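Local coordinates for endoribonuclease ToxN (Bacillus thuringiensis, PDB 4ATO), which is the toxin of a type III toxin-antitoxin system, an endoribonuclease that cleaves adenine-rich RNA and is held in check by its RNA antitoxin ToxI, at residues P38-L43 / E123-V128; S68-D73 / I79-V84. One frame throughout, in Å; residues are numbered along the deposited sequence. Where two conformers were deposited one is given.

Interaction 1: residues P38-L43 / E123-V128; sequences PYVGVL and ENMDRV. With nucleotides of chain B.
Met125 meets Val40, Gly41 and Leu43 where the long helix 108-139 lies against the antiparallel sheet of ToxN, whose family belongs to the SH3 clan. It illustrates how one flexible, unbranched side chain can tie a helix to a strand and to the loop that leaves it.

The course of Met125 shows how this works. CB leaves the helix toward the strand. CG comes next and touches the exposed Leu43, whose CD1 lies 3.8 Å from Met125 CG as the two side chains cross at a slant. The chain then bends at chi2 (59°), which turns the thioether aside and carries SD away from Leu43 toward the strand. From there CE reaches the end of Val40, tip to tip, with Met125 CE 3.7 Å from Val40 CG1; with Val40 chi1 at 174°, CG1 lies opposite the backbone N and is the branch that meets the methyl. The same methyl lies 3.8 Å from the carbonyl O of Gly41, and Val128 CG1, one helical turn on, is 3.8 Å from Met125 CE. The tip is therefore enclosed by strand and helix together, while the root of the side chain lies by the more open Leu43. Pro7 adds to the packing on both Met125 and Val40.

Another side of the same helical turn handles RNA. The helix is kinked here, and Arg127 N makes only a weak bond to Asn124 O. The Arg127 side chain, bent at chi3, reaches two successive nucleotides of chain B. NE donates to the phosphate of C18, with Arg127 NE 3.3 Å from OP1 and an N-H...O angle of 144°. At the guanidinium edge, Arg127 NH2 bonds to O2' of A17 at 3.2 Å and more weakly to O3', which lies in the guanidinium plane.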
loop_
_atom_site.group_PDB
_atom_site.type_symbol
_atom_site.label_atom_id
_atom_site.label_comp_id
_atom_site.label_asym_id
_atom_site.label_seq_id
_atom_site.Cartn_x
_atom_site.Cartn_y
_atom_site.Cartn_z
ATOM N N PRO A 38 -19.782 -9.409 -26.404
ATOM C CA PRO A 38 -19.351 -10.202 -25.257
ATOM C C PRO A 38 -19.946 -9.659 -23.967
ATOM O O PRO A 38 -20.184 -8.456 -23.836
ATOM C CB PRO A 38 -17.826 -10.053 -25.274
ATOM C CG PRO A 38 -17.572 -8.755 -25.966
ATOM C CD PRO A 38 -18.734 -8.491 -26.886
ATOM N N TYR A 39 -20.206 -10.573 -23.042
ATOM C CA TYR A 39 -20.765 -10.277 -21.742
ATOM C C TYR A 39 -19.826 -10.866 -20.703
ATOM O O TYR A 39 -19.194 -11.893 -20.946
ATOM C CB TYR A 39 -22.111 -10.985 -21.578
ATOM C CG TYR A 39 -23.285 -10.354 -22.296
ATOM C CD1 TYR A 39 -23.364 -10.357 -23.682
ATOM C CD2 TYR A 39 -24.335 -9.778 -21.576
ATOM C CE1 TYR A 39 -24.454 -9.788 -24.343
ATOM C CE2 TYR A 39 -25.417 -9.202 -22.226
ATOM C CZ TYR A 39 -25.469 -9.211 -23.611
ATOM O OH TYR A 39 -26.538 -8.641 -24.261
ATOM N N VAL A 40 -19.758 -10.244 -19.536
ATOM C CA VAL A 40 -18.987 -10.789 -18.430
ATOM C C VAL A 40 -19.925 -11.467 -17.441
ATOM O O VAL A 40 -21.000 -10.954 -17.136
ATOM C CB VAL A 40 -18.177 -9.688 -17.718
ATOM C CG1 VAL A 40 -17.492 -10.233 -16.492
ATOM C CG2 VAL A 40 -17.165 -9.106 -18.668
ATOM N N GLY A 41 -19.533 -12.638 -16.958
ATOM C CA GLY A 41 -20.365 -13.359 -16.015
ATOM C C GLY A 41 -20.254 -12.796 -14.608
ATOM O O GLY A 41 -19.158 -12.659 -14.067
ATOM N N VAL A 42 -21.395 -12.453 -14.024
ATOM C CA VAL A 42 -21.459 -12.074 -12.618
ATOM C C VAL A 42 -21.012 -13.280 -11.806
ATOM O O VAL A 42 -21.445 -14.405 -12.081
ATOM C CB VAL A 42 -22.888 -11.666 -12.221
ATOM C CG1 VAL A 42 -23.020 -11.571 -10.707
ATOM C CG2 VAL A 42 -23.252 -10.328 -12.880
ATOM N N LEU A 43 -20.139 -13.048 -10.826
ATOM C CA LEU A 43 -19.472 -14.133 -10.095
ATOM C C LEU A 43 -20.422 -15.069 -9.342
ATOM O O LEU A 43 -20.229 -16.288 -9.337
ATOM C CB LEU A 43 -18.404 -13.573 -9.141
ATOM C CG LEU A 43 -17.230 -12.824 -9.792
ATOM C CD1 LEU A 43 -16.162 -12.484 -8.764
ATOM C CD2 LEU A 43 -16.622 -13.606 -10.966
ATOM N N GLU A 123 -8.595 -7.385 -12.040
ATOM C CA GLU A 123 -8.186 -6.503 -10.950
ATOM C C GLU A 123 -9.357 -5.670 -10.424
ATOM O O GLU A 123 -9.256 -5.047 -9.372
ATOM C CB GLU A 123 -7.042 -5.583 -11.393
ATOM C CG GLU A 123 -5.774 -6.327 -11.807
ATOM C CD GLU A 123 -5.289 -7.316 -10.744
ATOM O OE1 GLU A 123 -5.163 -6.919 -9.565
ATOM O OE2 GLU A 123 -5.041 -8.492 -11.090
ATOM N N ASN A 124 -10.470 -5.672 -11.154
ATOM C CA ASN A 124 -11.572 -4.762 -10.859
ATOM C C ASN A 124 -12.899 -5.465 -10.647
ATOM O O ASN A 124 -13.953 -4.826 -10.609
ATOM C CB ASN A 124 -11.717 -3.717 -11.978
ATOM C CG ASN A 124 -10.577 -2.729 -11.996
ATOM O OD1 ASN A 124 -10.638 -1.692 -11.333
ATOM N ND2 ASN A 124 -9.516 -3.046 -12.745
ATOM N N MET A 125 -12.862 -6.780 -10.489
ATOM C CA MET A 125 -14.107 -7.505 -10.358
ATOM C C MET A 125 -14.886 -7.179 -9.074
ATOM O O MET A 125 -16.105 -7.326 -9.042
ATOM C CB MET A 125 -13.875 -9.001 -10.506
ATOM C CG MET A 125 -15.056 -9.710 -11.095
ATOM S SD MET A 125 -15.488 -9.064 -12.725
ATOM C CE MET A 125 -17.140 -9.727 -12.858
ATOM N N ASP A 126 -14.200 -6.737 -8.020
ATOM C CA ASP A 126 -14.868 -6.317 -6.790
ATOM C C ASP A 126 -15.853 -5.181 -7.070
ATOM O O ASP A 126 -16.940 -5.119 -6.501
ATOM C CB ASP A 126 -13.840 -5.869 -5.742
ATOM C CG ASP A 126 -12.881 -4.796 -6.268
ATOM O OD1 ASP A 126 -12.386 -4.926 -7.407
ATOM O OD2 ASP A 126 -12.615 -3.818 -5.536
ATOM N N ARG A 127 -15.453 -4.275 -7.956
ATOM C CA ARG A 127 -16.273 -3.117 -8.291
ATOM C C ARG A 127 -17.488 -3.494 -9.128
ATOM O O ARG A 127 -18.585 -2.997 -8.885
ATOM C CB ARG A 127 -15.427 -2.058 -8.996
ATOM C CG ARG A 127 -14.331 -1.499 -8.086
ATOM C CD ARG A 127 -13.275 -0.765 -8.886
ATOM N NE ARG A 127 -13.058 0.584 -8.369
ATOM C CZ ARG A 127 -12.018 0.951 -7.628
ATOM N NH1 ARG A 127 -11.075 0.073 -7.315
ATOM N NH2 ARG A 127 -11.917 2.203 -7.205
ATOM N N VAL A 128 -17.295 -4.369 -10.112
ATOM C CA VAL A 128 -18.414 -4.891 -10.886
ATOM C C VAL A 128 -19.439 -5.512 -9.941
ATOM O O VAL A 128 -20.618 -5.140 -9.932
ATOM C CB VAL A 128 -17.954 -5.969 -11.881
ATOM C CG1 VAL A 128 -19.155 -6.557 -12.618
ATOM C CG2 VAL A 128 -16.953 -5.388 -12.872
ATOM P P C B 18 -16.082 3.269 -8.758
ATOM O OP1 C B 18 -16.088 1.789 -8.551
ATOM O OP2 C B 18 -16.844 3.819 -9.888
ATOM O "O5'" C B 18 -16.517 3.993 -7.414
ATOM C "C5'" C B 18 -15.848 3.744 -6.190
ATOM C "C4'" C B 18 -16.322 4.694 -5.123
ATOM O "O4'" C B 18 -16.063 6.064 -5.537
ATOM C "C3'" C B 18 -17.814 4.656 -4.851
ATOM O "O3'" C B 18 -18.167 3.634 -3.938
ATOM C "C2'" C B 18 -18.122 6.060 -4.347
ATOM O "O2'" C B 18 -17.844 6.173 -2.958
ATOM C "C1'" C B 18 -17.111 6.907 -5.113
ATOM N N1 C B 18 -17.707 7.581 -6.299
ATOM C C2 C B 18 -18.594 8.651 -6.093
ATOM O O2 C B 18 -18.886 8.973 -4.935
ATOM N N3 C B 18 -19.137 9.302 -7.151
ATOM C C4 C B 18 -18.809 8.930 -8.390
ATOM N N4 C B 18 -19.360 9.603 -9.404
ATOM C C5 C B 18 -17.896 7.855 -8.637
ATOM C C6 C B 18 -17.383 7.220 -7.577
ATOM P P A B 17 -14.075 5.675 -13.694
ATOM O OP1 A B 17 -14.244 4.279 -14.158
ATOM O OP2 A B 17 -15.094 6.671 -14.080
ATOM O "O5'" A B 17 -13.859 5.714 -12.110
ATOM C "C5'" A B 17 -12.900 4.891 -11.474
ATOM C "C4'" A B 17 -12.842 5.158 -9.987
ATOM O "O4'" A B 17 -12.398 6.521 -9.738
ATOM C "C3'" A B 17 -14.164 5.056 -9.228
ATOM O "O3'" A B 17 -14.532 3.714 -8.937
ATOM C "C2'" A B 17 -13.881 5.897 -7.991
ATOM O "O2'" A B 17 -13.074 5.181 -7.074
ATOM C "C1'" A B 17 -13.040 7.030 -8.582
ATOM N N9 A B 17 -13.887 8.179 -8.964
ATOM C C8 A B 17 -14.301 8.589 -10.208
ATOM N N7 A B 17 -15.082 9.637 -10.173
ATOM C C5 A B 17 -15.221 9.930 -8.824
ATOM C C6 A B 17 -15.940 10.926 -8.120
ATOM N N6 A B 17 -16.684 11.876 -8.700
ATOM N N1 A B 17 -15.852 10.924 -6.770
ATOM C C2 A B 17 -15.102 9.985 -6.174
ATOM N N3 A B 17 -14.390 9.005 -6.725
ATOM C C4 A B 17 -14.482 9.036 -8.067
#

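Interaction 2: residues S68-D73 / I79-V84; sequences SVKLFD and IGVLLV. With nucleotides of chain C; nucleotides of chain B.
A beta hairpin, strands 68-72 and 78-89, forms one margin of the ToxN sheet, and a bulge interrupts its pairing. In its regular part Val69 and Leu82 form the antiparallel hydrogen-bonded pair, between the non-hydrogen-bonded pairs Ser68-Leu83 and Lys70-Val81: Leu82 N reaches Val69 O at 2.7 Å, and Val69 N returns the bond to Leu82 O on a lone pair. Further along, Leu71 N donates to Gly80 O at 2.9 Å, but Leu71 O receives Ile79 N, almost straight at 179° yet from above the carbonyl plane. A water donating to Leu71 O and Gly80 O bridges the two carbonyl oxygens at the bulge.

Val69 and Leu82 meet through their CB atoms on the face toward helix 108-139. On the other face, Lys70 runs beside Val81, extended beyond CG, and Lys70 NZ grips OP1 of U16 of chain B at 2.7 Å. At the bulge, Leu71 CB packs on Ile79 CG1, Ile79 CD1 runs on to Asp73 CB, and N1 of A33 of chain C lies 3.3 Å from Gly80 N. Apolar packing beneath and a phosphate-binding lysine above imply that this hairpin both walls the core and binds RNA.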
loop_
_atom_site.group_PDB
_atom_site.type_symbol
_atom_site.label_atom_id
_atom_site.label_comp_id
_atom_site.label_asym_id
_atom_site.label_seq_id
_atom_site.Cartn_x
_atom_site.Cartn_y
_atom_site.Cartn_z
ATOM N N SER A 68 -22.119 1.597 -14.444
ATOM C CA SER A 68 -21.122 1.248 -15.440
ATOM C C SER A 68 -19.744 1.047 -14.842
ATOM O O SER A 68 -19.426 1.547 -13.763
ATOM C CB SER A 68 -21.057 2.319 -16.521
ATOM O OG SER A 68 -20.977 3.586 -15.937
ATOM N N VAL A 69 -18.929 0.296 -15.561
ATOM C CA VAL A 69 -17.533 0.137 -15.211
ATOM C C VAL A 69 -16.738 0.375 -16.485
ATOM O O VAL A 69 -16.884 -0.355 -17.468
ATOM C CB VAL A 69 -17.252 -1.275 -14.655
ATOM C CG1 VAL A 69 -15.751 -1.461 -14.395
ATOM C CG2 VAL A 69 -18.080 -1.520 -13.378
ATOM N N LYS A 70 -15.925 1.420 -16.474
ATOM C CA LYS A 70 -15.069 1.724 -17.598
ATOM C C LYS A 70 -13.781 0.907 -17.512
ATOM O O LYS A 70 -13.134 0.852 -16.465
ATOM C CB LYS A 70 -14.777 3.220 -17.634
ATOM C CG LYS A 70 -16.022 4.047 -17.881
ATOM C CD LYS A 70 -15.796 5.544 -17.705
ATOM C CE LYS A 70 -17.007 6.322 -18.247
ATOM N NZ LYS A 70 -16.881 7.811 -18.147
ATOM N N LEU A 71 -13.415 0.260 -18.587
ATOM C CA LEU A 71 -12.179 -0.486 -18.655
ATOM C C LEU A 71 -11.075 0.340 -19.303
ATOM O O LEU A 71 -11.322 1.050 -20.232
ATOM C CB LEU A 71 -12.381 -1.759 -19.448
ATOM C CG LEU A 71 -13.281 -2.859 -18.929
ATOM C CD1 LEU A 71 -14.731 -2.557 -19.203
ATOM C CD2 LEU A 71 -12.894 -4.176 -19.539
ATOM N N PHE A 72 -9.860 0.225 -18.792
ATOM C CA PHE A 72 -8.712 0.927 -19.352
ATOM C C PHE A 72 -7.544 -0.033 -19.541
ATOM O O PHE A 72 -7.362 -0.957 -18.745
ATOM C CB PHE A 72 -8.279 2.073 -18.434
ATOM C CG PHE A 72 -9.341 3.116 -18.231
ATOM C CD1 PHE A 72 -10.255 3.001 -17.193
ATOM C CD2 PHE A 72 -9.426 4.205 -19.084
ATOM C CE1 PHE A 72 -11.236 3.960 -17.009
ATOM C CE2 PHE A 72 -10.397 5.166 -18.910
ATOM C CZ PHE A 72 -11.311 5.045 -17.874
ATOM N N ASP A 73 -6.749 0.190 -20.586
ATOM C CA ASP A 73 -5.551 -0.624 -20.791
ATOM C C ASP A 73 -4.353 0.011 -20.090
ATOM O O ASP A 73 -4.487 1.062 -19.471
ATOM C CB ASP A 73 -5.305 -0.950 -22.288
ATOM C CG ASP A 73 -4.680 0.207 -23.098
ATOM O OD1 ASP A 73 -4.309 1.274 -22.550
ATOM O OD2 ASP A 73 -4.550 0.023 -24.330
ATOM N N ILE A 79 -10.971 0.903 -23.259
ATOM C CA ILE A 79 -11.158 -0.371 -23.930
ATOM C C ILE A 79 -12.467 -1.028 -23.505
ATOM O O ILE A 79 -12.487 -2.200 -23.145
ATOM C CB ILE A 79 -9.978 -1.343 -23.670
ATOM C CG1 ILE A 79 -9.655 -1.421 -22.174
ATOM C CG2 ILE A 79 -8.733 -0.919 -24.427
ATOM C CD1 ILE A 79 -8.716 -2.568 -21.822
ATOM N N GLY A 80 -13.563 -0.281 -23.554
ATOM C CA GLY A 80 -14.863 -0.865 -23.263
ATOM C C GLY A 80 -15.500 -0.326 -21.998
ATOM O O GLY A 80 -14.835 0.251 -21.125
ATOM N N VAL A 81 -16.811 -0.493 -21.903
ATOM C CA VAL A 81 -17.551 -0.088 -20.717
ATOM C C VAL A 81 -18.532 -1.206 -20.420
ATOM O O VAL A 81 -19.248 -1.665 -21.320
ATOM C CB VAL A 81 -18.332 1.242 -20.958
ATOM C CG1 VAL A 81 -19.085 1.655 -19.706
ATOM C CG2 VAL A 81 -17.386 2.359 -21.380
ATOM N N LEU A 82 -18.555 -1.680 -19.181
ATOM C CA LEU A 82 -19.544 -2.692 -18.823
ATOM C C LEU A 82 -20.815 -1.969 -18.449
ATOM O O LEU A 82 -20.786 -1.088 -17.584
ATOM C CB LEU A 82 -19.098 -3.526 -17.632
ATOM C CG LEU A 82 -18.160 -4.703 -17.880
ATOM C CD1 LEU A 82 -17.583 -5.167 -16.544
ATOM C CD2 LEU A 82 -18.918 -5.824 -18.559
ATOM N N LEU A 83 -21.922 -2.347 -19.088
ATOM C CA LEU A 83 -23.224 -1.741 -18.806
ATOM C C LEU A 83 -24.004 -2.525 -17.743
ATOM O O LEU A 83 -24.812 -3.408 -18.071
ATOM C CB LEU A 83 -24.049 -1.671 -20.088
ATOM C CG LEU A 83 -23.321 -1.004 -21.258
ATOM C CD1 LEU A 83 -24.188 -1.035 -22.541
ATOM C CD2 LEU A 83 -22.915 0.425 -20.902
ATOM N N VAL A 84 -23.784 -2.221 -16.471
ATOM C CA VAL A 84 -24.506 -2.986 -15.458
ATOM C C VAL A 84 -26.015 -2.726 -15.532
ATOM O O VAL A 84 -26.803 -3.613 -15.196
ATOM C CB VAL A 84 -23.895 -2.887 -14.022
ATOM C CG1 VAL A 84 -22.736 -1.912 -13.982
ATOM C CG2 VAL A 84 -24.951 -2.566 -12.972
ATOM P P A C 33 -11.925 -2.860 -34.750
ATOM O OP1 A C 33 -12.240 -3.256 -36.145
ATOM O OP2 A C 33 -11.620 -1.435 -34.459
ATOM O "O5'" A C 33 -13.059 -3.369 -33.780
ATOM C "C5'" A C 33 -13.158 -4.737 -33.418
ATOM C "C4'" A C 33 -14.281 -4.942 -32.443
ATOM O "O4'" A C 33 -13.860 -4.459 -31.132
ATOM C "C3'" A C 33 -15.549 -4.186 -32.786
ATOM O "O3'" A C 33 -16.659 -4.906 -32.294
ATOM C "C2'" A C 33 -15.399 -2.883 -31.996
ATOM O "O2'" A C 33 -16.619 -2.257 -31.654
ATOM C "C1'" A C 33 -14.635 -3.332 -30.752
ATOM N N9 A C 33 -13.725 -2.308 -30.250
ATOM C C8 A C 33 -12.897 -1.526 -31.026
ATOM N N7 A C 33 -12.185 -0.672 -30.339
ATOM C C5 A C 33 -12.572 -0.904 -29.026
ATOM C C6 A C 33 -12.186 -0.314 -27.813
ATOM N N6 A C 33 -11.279 0.657 -27.718
ATOM N N1 A C 33 -12.771 -0.774 -26.684
ATOM C C2 A C 33 -13.675 -1.753 -26.775
ATOM N N3 A C 33 -14.124 -2.386 -27.855
ATOM C C4 A C 33 -13.536 -1.900 -28.958
ATOM P P U B 16 -14.005 10.097 -17.326
ATOM O OP1 U B 16 -14.429 9.033 -18.271
ATOM O OP2 U B 16 -15.031 11.008 -16.775
ATOM O "O5'" U B 16 -13.154 9.461 -16.141
ATOM C "C5'" U B 16 -12.136 8.510 -16.406
ATOM C "C4'" U B 16 -11.409 8.111 -15.148
ATOM O "O4'" U B 16 -10.795 9.280 -14.530
ATOM C "C3'" U B 16 -12.272 7.539 -14.034
ATOM O "O3'" U B 16 -12.666 6.195 -14.253
ATOM C "C2'" U B 16 -11.389 7.745 -12.811
ATOM O "O2'" U B 16 -10.338 6.794 -12.774
ATOM C "C1'" U B 16 -10.791 9.122 -13.116
ATOM N N1 U B 16 -11.603 10.196 -12.507
ATOM C C2 U B 16 -11.436 10.382 -11.146
ATOM O O2 U B 16 -10.636 9.742 -10.481
ATOM N N3 U B 16 -12.232 11.353 -10.589
ATOM C C4 U B 16 -13.182 12.115 -11.247
ATOM O O4 U B 16 -13.833 12.942 -10.611
ATOM C C5 U B 16 -13.316 11.844 -12.647
ATOM C C6 U B 16 -12.546 10.910 -13.217
HETATM O O HOH W 1 -13.461 2.648 -21.179
#

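Both interactions involve the same sheet and they touch: Leu82 of interaction 2 packs through CD2 on Val40 CG2 and through CD1 on Val128 CG2, so the hairpin, strand 38-41 and helix 108-139 share one apolar layer. Interaction 2 is the more fully buried and the larger, and joins neighbours in sequence by backbone hydrogen bonds; interaction 1, partly buried, joins distant parts of the chain chiefly by apolar side-chain packing, and encloses the hairpin in the loop it closes. Each also presents a basic residue to the antitoxin: segments 123-128 and 68-73 reach successive nucleotides, C18, A17 and U16 of chain B.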